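Local coordinates for protein N2152 (Neocallimastix frontalis, PDB 5U22) that probably hydrolyses rare arabinosyl substrates as a polyspecific family 39 glycoside hydrolase of anaerobic rumen fungi, at residues Phe139-Val150 and Glu178-Trp187. Numbering follows the deposited sequence.
Sequences FYGNEIWNEPDV and EKIIGPSFSW
Adjacent parallel strands of a TIM barrel, 139-143 and 180-185, meet where N142 and E143 pair with I180 and I181, and the contact continues into the loops beyond their C-terminal ends, the usual site of catalysis in this fold. N142 N donates to K179 O (2.7 Å), and N142 O accepts from I181 N. On the face shared with E143, I181 CD1 reaches past G141 CA to Y140 CD2 (3.6 Å).

At the strand entry, E178 has CG opposite its backbone N (chi1 -172°) and bends at chi2 (57°), turning its carboxylate across to the neighbouring strand, beside G141 CA. OE2 takes the K179 N-H on its anti side, somewhat out of the carboxylate plane, and a proton from a water that also donates to F139 O, while OE1 forms a salt bridge with K131. An alanine in place of E178 would probably leave K131 without its charged mate and break this water link to F139.

Farther along, S184 OG donates to the anti lone pair of E143 OE2 (2.6 Å); R68 and N245 hold the same carboxylate. A water accepts from W145 N and donates to both I181 O and S184 OG, filling in where the strands part. E147 N then reaches S184 O (2.8 Å). Next, D149 OD1 offers its syn lone pair to S186 N (2.8 Å, 173°), and OD2, paired with K192, lies over one face of the W187 indole.

The Asn-Glu-Pro sequence N146-E147-P148 is consistent with the acid/base motif of clan A glycoside hydrolases, and a bound bis-tris molecule, probably from the crystallisation liquor, hydrogen-bonds to N146 ND2 and E147 OE1. E147 OE2 bonds H213, with S186 CB packed 3.3 Å from E147 CD. Backbone and side-chain bonds on both flanks thus fix the loop that presents this probable catalytic glutamate.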
loop_
_atom_site.group_PDB
_atom_site.type_symbol
_atom_site.label_atom_id
_atom_site.label_comp_id
_atom_site.label_asym_id
_atom_site.label_seq_id
_atom_site.Cartn_x
_atom_site.Cartn_y
_atom_site.Cartn_z
ATOM N N PHE A 139 13.891 6.112 7.024
ATOM C CA PHE A 139 12.540 6.557 7.304
ATOM C C PHE A 139 11.952 7.219 6.066
ATOM O O PHE A 139 12.657 7.860 5.280
ATOM C CB PHE A 139 12.516 7.531 8.482
ATOM C CG PHE A 139 13.181 6.998 9.709
ATOM C CD1 PHE A 139 12.537 6.081 10.523
ATOM C CD2 PHE A 139 14.465 7.414 10.050
ATOM C CE1 PHE A 139 13.152 5.596 11.673
ATOM C CE2 PHE A 139 15.091 6.923 11.178
ATOM C CZ PHE A 139 14.430 6.012 11.996
ATOM N N TYR A 140 10.649 7.027 5.891
ATOM C CA TYR A 140 9.905 7.599 4.778
ATOM C C TYR A 140 9.553 9.057 5.029
ATOM O O TYR A 140 9.506 9.859 4.085
ATOM C CB TYR A 140 8.635 6.782 4.583
ATOM C CG TYR A 140 7.810 7.040 3.344
ATOM C CD1 TYR A 140 8.351 6.910 2.068
ATOM C CD2 TYR A 140 6.457 7.352 3.454
ATOM C CE1 TYR A 140 7.555 7.104 0.936
ATOM C CE2 TYR A 140 5.669 7.541 2.337
ATOM C CZ TYR A 140 6.219 7.426 1.087
ATOM O OH TYR A 140 5.406 7.607 -0.011
ATOM N N GLY A 141 9.288 9.400 6.279
ATOM C CA GLY A 141 8.965 10.767 6.640
ATOM C C GLY A 141 8.370 10.801 8.027
ATOM O O GLY A 141 8.101 9.764 8.641
ATOM N N ASN A 142 8.197 12.024 8.524
ATOM C CA ASN A 142 7.497 12.288 9.779
ATOM C C ASN A 142 6.029 12.576 9.486
ATOM O O ASN A 142 5.706 13.585 8.851
ATOM C CB ASN A 142 8.100 13.488 10.515
ATOM C CG ASN A 142 9.521 13.250 10.987
ATOM O OD1 ASN A 142 10.398 14.111 10.836
ATOM N ND2 ASN A 142 9.755 12.093 11.565
ATOM N N GLU A 143 5.142 11.719 9.976
ATOM C CA GLU A 143 3.708 11.875 9.778
ATOM C C GLU A 143 3.123 12.549 11.013
ATOM O O GLU A 143 3.226 12.014 12.121
ATOM C CB GLU A 143 3.063 10.513 9.521
ATOM C CG GLU A 143 1.589 10.569 9.172
ATOM C CD GLU A 143 0.976 9.185 9.021
ATOM O OE1 GLU A 143 1.634 8.184 9.399
ATOM O OE2 GLU A 143 -0.166 9.105 8.525
ATOM N N ILE A 144 2.519 13.724 10.824
ATOM C CA ILE A 144 2.199 14.597 11.950
ATOM C C ILE A 144 1.052 14.036 12.788
ATOM O O ILE A 144 1.075 14.125 14.025
ATOM C CB ILE A 144 1.907 16.026 11.440
ATOM C CG1 ILE A 144 3.220 16.716 11.064
ATOM C CG2 ILE A 144 1.130 16.856 12.491
ATOM C CD1 ILE A 144 3.066 18.151 10.549
ATOM N N TRP A 145 0.044 13.444 12.150
ATOM C CA TRP A 145 -1.148 13.016 12.873
ATOM C C TRP A 145 -1.716 11.767 12.208
ATOM O O TRP A 145 -1.094 11.175 11.321
ATOM C CB TRP A 145 -2.173 14.153 12.930
ATOM C CG TRP A 145 -3.185 13.995 14.040
ATOM C CD1 TRP A 145 -4.529 13.755 13.905
ATOM C CD2 TRP A 145 -2.927 14.059 15.443
ATOM N NE1 TRP A 145 -5.124 13.669 15.146
ATOM C CE2 TRP A 145 -4.162 13.867 16.107
ATOM C CE3 TRP A 145 -1.776 14.275 16.210
ATOM C CZ2 TRP A 145 -4.272 13.868 17.498
ATOM C CZ3 TRP A 145 -1.888 14.290 17.600
ATOM C CH2 TRP A 145 -3.132 14.087 18.228
ATOM N N ASN A 146 -2.910 11.363 12.643
ATOM C CA ASN A 146 -3.568 10.170 12.110
ATOM C C ASN A 146 -5.064 10.386 12.228
ATOM O O ASN A 146 -5.571 10.558 13.342
ATOM C CB ASN A 146 -3.151 8.908 12.875
ATOM C CG ASN A 146 -3.814 7.636 12.339
ATOM O OD1 ASN A 146 -3.973 7.460 11.133
ATOM N ND2 ASN A 146 -4.185 6.736 13.250
ATOM N N GLU A 147 -5.752 10.385 11.090
ATOM C CA GLU A 147 -7.206 10.495 11.034
ATOM C C GLU A 147 -7.740 11.662 11.874
ATOM O O GLU A 147 -8.551 11.455 12.787
ATOM C CB GLU A 147 -7.858 9.183 11.441
ATOM C CG GLU A 147 -7.357 8.030 10.561
ATOM C CD GLU A 147 -8.233 6.794 10.589
ATOM O OE1 GLU A 147 -8.958 6.574 11.591
ATOM O OE2 GLU A 147 -8.190 6.033 9.589
ATOM N N PRO A 148 -7.328 12.889 11.568
ATOM C CA PRO A 148 -7.870 14.033 12.311
ATOM C C PRO A 148 -9.371 14.157 12.166
ATOM O O PRO A 148 -10.031 14.685 13.075
ATOM C CB PRO A 148 -7.135 15.222 11.684
ATOM C CG PRO A 148 -6.823 14.752 10.267
ATOM C CD PRO A 148 -6.466 13.308 10.448
ATOM N N ASP A 149 -9.931 13.664 11.050
ATOM C CA ASP A 149 -11.372 13.681 10.838
ATOM C C ASP A 149 -12.100 12.727 11.772
ATOM O O ASP A 149 -13.334 12.773 11.841
ATOM C CB ASP A 149 -11.722 13.382 9.359
ATOM C CG ASP A 149 -10.899 12.245 8.740
ATOM O OD1 ASP A 149 -9.959 11.732 9.376
ATOM O OD2 ASP A 149 -11.205 11.880 7.577
ATOM N N VAL A 150 -11.362 11.895 12.503
ATOM C CA VAL A 150 -11.916 11.024 13.522
ATOM C C VAL A 150 -11.460 11.436 14.918
ATOM O O VAL A 150 -12.240 11.370 15.871
ATOM C CB VAL A 150 -11.542 9.551 13.238
ATOM C CG1 VAL A 150 -11.989 8.635 14.377
ATOM C CG2 VAL A 150 -12.156 9.093 11.941
ATOM N N GLU A 178 13.925 15.836 6.568
ATOM C CA GLU A 178 12.966 14.747 6.531
ATOM C C GLU A 178 11.682 15.198 5.845
ATOM O O GLU A 178 11.295 16.368 5.912
ATOM C CB GLU A 178 12.672 14.245 7.949
ATOM C CG GLU A 178 11.830 12.976 8.007
ATOM C CD GLU A 178 12.456 11.817 7.244
ATOM O OE1 GLU A 178 13.236 11.049 7.861
ATOM O OE2 GLU A 178 12.172 11.676 6.029
ATOM N N LYS A 179 11.033 14.259 5.167
ATOM C CA LYS A 179 9.725 14.522 4.588
ATOM C C LYS A 179 8.673 14.660 5.679
ATOM O O LYS A 179 8.760 14.030 6.736
ATOM C CB LYS A 179 9.323 13.395 3.646
ATOM C CG LYS A 179 10.328 13.143 2.532
ATOM C CD LYS A 179 10.133 14.140 1.414
ATOM C CE LYS A 179 11.001 13.803 0.211
ATOM N NZ LYS A 179 12.433 14.004 0.512
ATOM N N ILE A 180 7.667 15.490 5.406
ATOM C CA ILE A 180 6.506 15.652 6.278
ATOM C C ILE A 180 5.285 15.085 5.564
ATOM O O ILE A 180 5.018 15.423 4.402
ATOM C CB ILE A 180 6.299 17.122 6.669
ATOM C CG1 ILE A 180 7.489 17.608 7.505
ATOM C CG2 ILE A 180 5.016 17.272 7.476
ATOM C CD1 ILE A 180 7.440 19.113 7.839
ATOM N N ILE A 181 4.532 14.237 6.264
ATOM C CA ILE A 181 3.479 13.418 5.672
ATOM C C ILE A 181 2.148 13.764 6.320
ATOM O O ILE A 181 2.051 13.822 7.549
ATOM C CB ILE A 181 3.772 11.919 5.867
ATOM C CG1 ILE A 181 5.078 11.518 5.190
ATOM C CG2 ILE A 181 2.608 11.059 5.347
ATOM C CD1 ILE A 181 5.553 10.132 5.619
ATOM N N GLY A 182 1.116 13.951 5.504
ATOM C CA GLY A 182 -0.227 14.110 6.041
ATOM C C GLY A 182 -1.195 14.548 4.966
ATOM O O GLY A 182 -0.828 14.609 3.797
ATOM N N PRO A 183 -2.430 14.889 5.350
ATOM C CA PRO A 183 -2.948 15.010 6.716
ATOM C C PRO A 183 -3.517 13.720 7.296
ATOM O O PRO A 183 -4.025 13.767 8.408
ATOM C CB PRO A 183 -4.052 16.049 6.555
ATOM C CG PRO A 183 -4.606 15.756 5.200
ATOM C CD PRO A 183 -3.440 15.277 4.349
ATOM N N SER A 184 -3.453 12.611 6.552
ATOM C CA SER A 184 -3.789 11.275 7.066
ATOM C C SER A 184 -5.281 11.110 7.373
ATOM O O SER A 184 -5.650 10.415 8.323
ATOM C CB SER A 184 -2.949 10.934 8.301
ATOM O OG SER A 184 -1.576 11.224 8.063
ATOM N N PHE A 185 -6.141 11.709 6.549
ATOM C CA PHE A 185 -7.583 11.577 6.725
ATOM C C PHE A 185 -7.996 10.110 6.777
ATOM O O PHE A 185 -7.451 9.265 6.059
ATOM C CB PHE A 185 -8.349 12.213 5.565
ATOM C CG PHE A 185 -8.178 13.694 5.417
ATOM C CD1 PHE A 185 -8.276 14.541 6.494
ATOM C CD2 PHE A 185 -7.985 14.241 4.151
ATOM C CE1 PHE A 185 -8.154 15.911 6.324
ATOM C CE2 PHE A 185 -7.852 15.611 3.976
ATOM C CZ PHE A 185 -7.944 16.446 5.067
ATOM N N SER A 186 -9.018 9.821 7.591
ATOM C CA SER A 186 -9.564 8.466 7.622
ATOM C C SER A 186 -10.236 8.096 6.304
ATOM O O SER A 186 -10.200 6.931 5.883
ATOM C CB SER A 186 -10.558 8.323 8.761
ATOM O OG SER A 186 -11.069 7.011 8.772
ATOM N N TRP A 187 -10.889 9.055 5.662
ATOM C CA TRP A 187 -11.471 8.825 4.351
ATOM C C TRP A 187 -11.315 10.083 3.516
ATOM O O TRP A 187 -11.219 11.196 4.043
ATOM C CB TRP A 187 -12.952 8.413 4.434
ATOM C CG TRP A 187 -13.850 9.496 4.958
ATOM C CD1 TRP A 187 -14.522 10.441 4.226
ATOM C CD2 TRP A 187 -14.169 9.750 6.328
ATOM N NE1 TRP A 187 -15.235 11.272 5.065
ATOM C CE2 TRP A 187 -15.041 10.863 6.358
ATOM C CE3 TRP A 187 -13.806 9.141 7.536
ATOM C CZ2 TRP A 187 -15.549 11.381 7.549
ATOM C CZ3 TRP A 187 -14.311 9.658 8.722
ATOM C CH2 TRP A 187 -15.173 10.767 8.719
HETATM O O HOH W 1 15.026 9.213 6.799
HETATM O O HOH W 2 13.347 10.581 4.013
HETATM O O HOH W 3 -0.349 13.563 9.181
#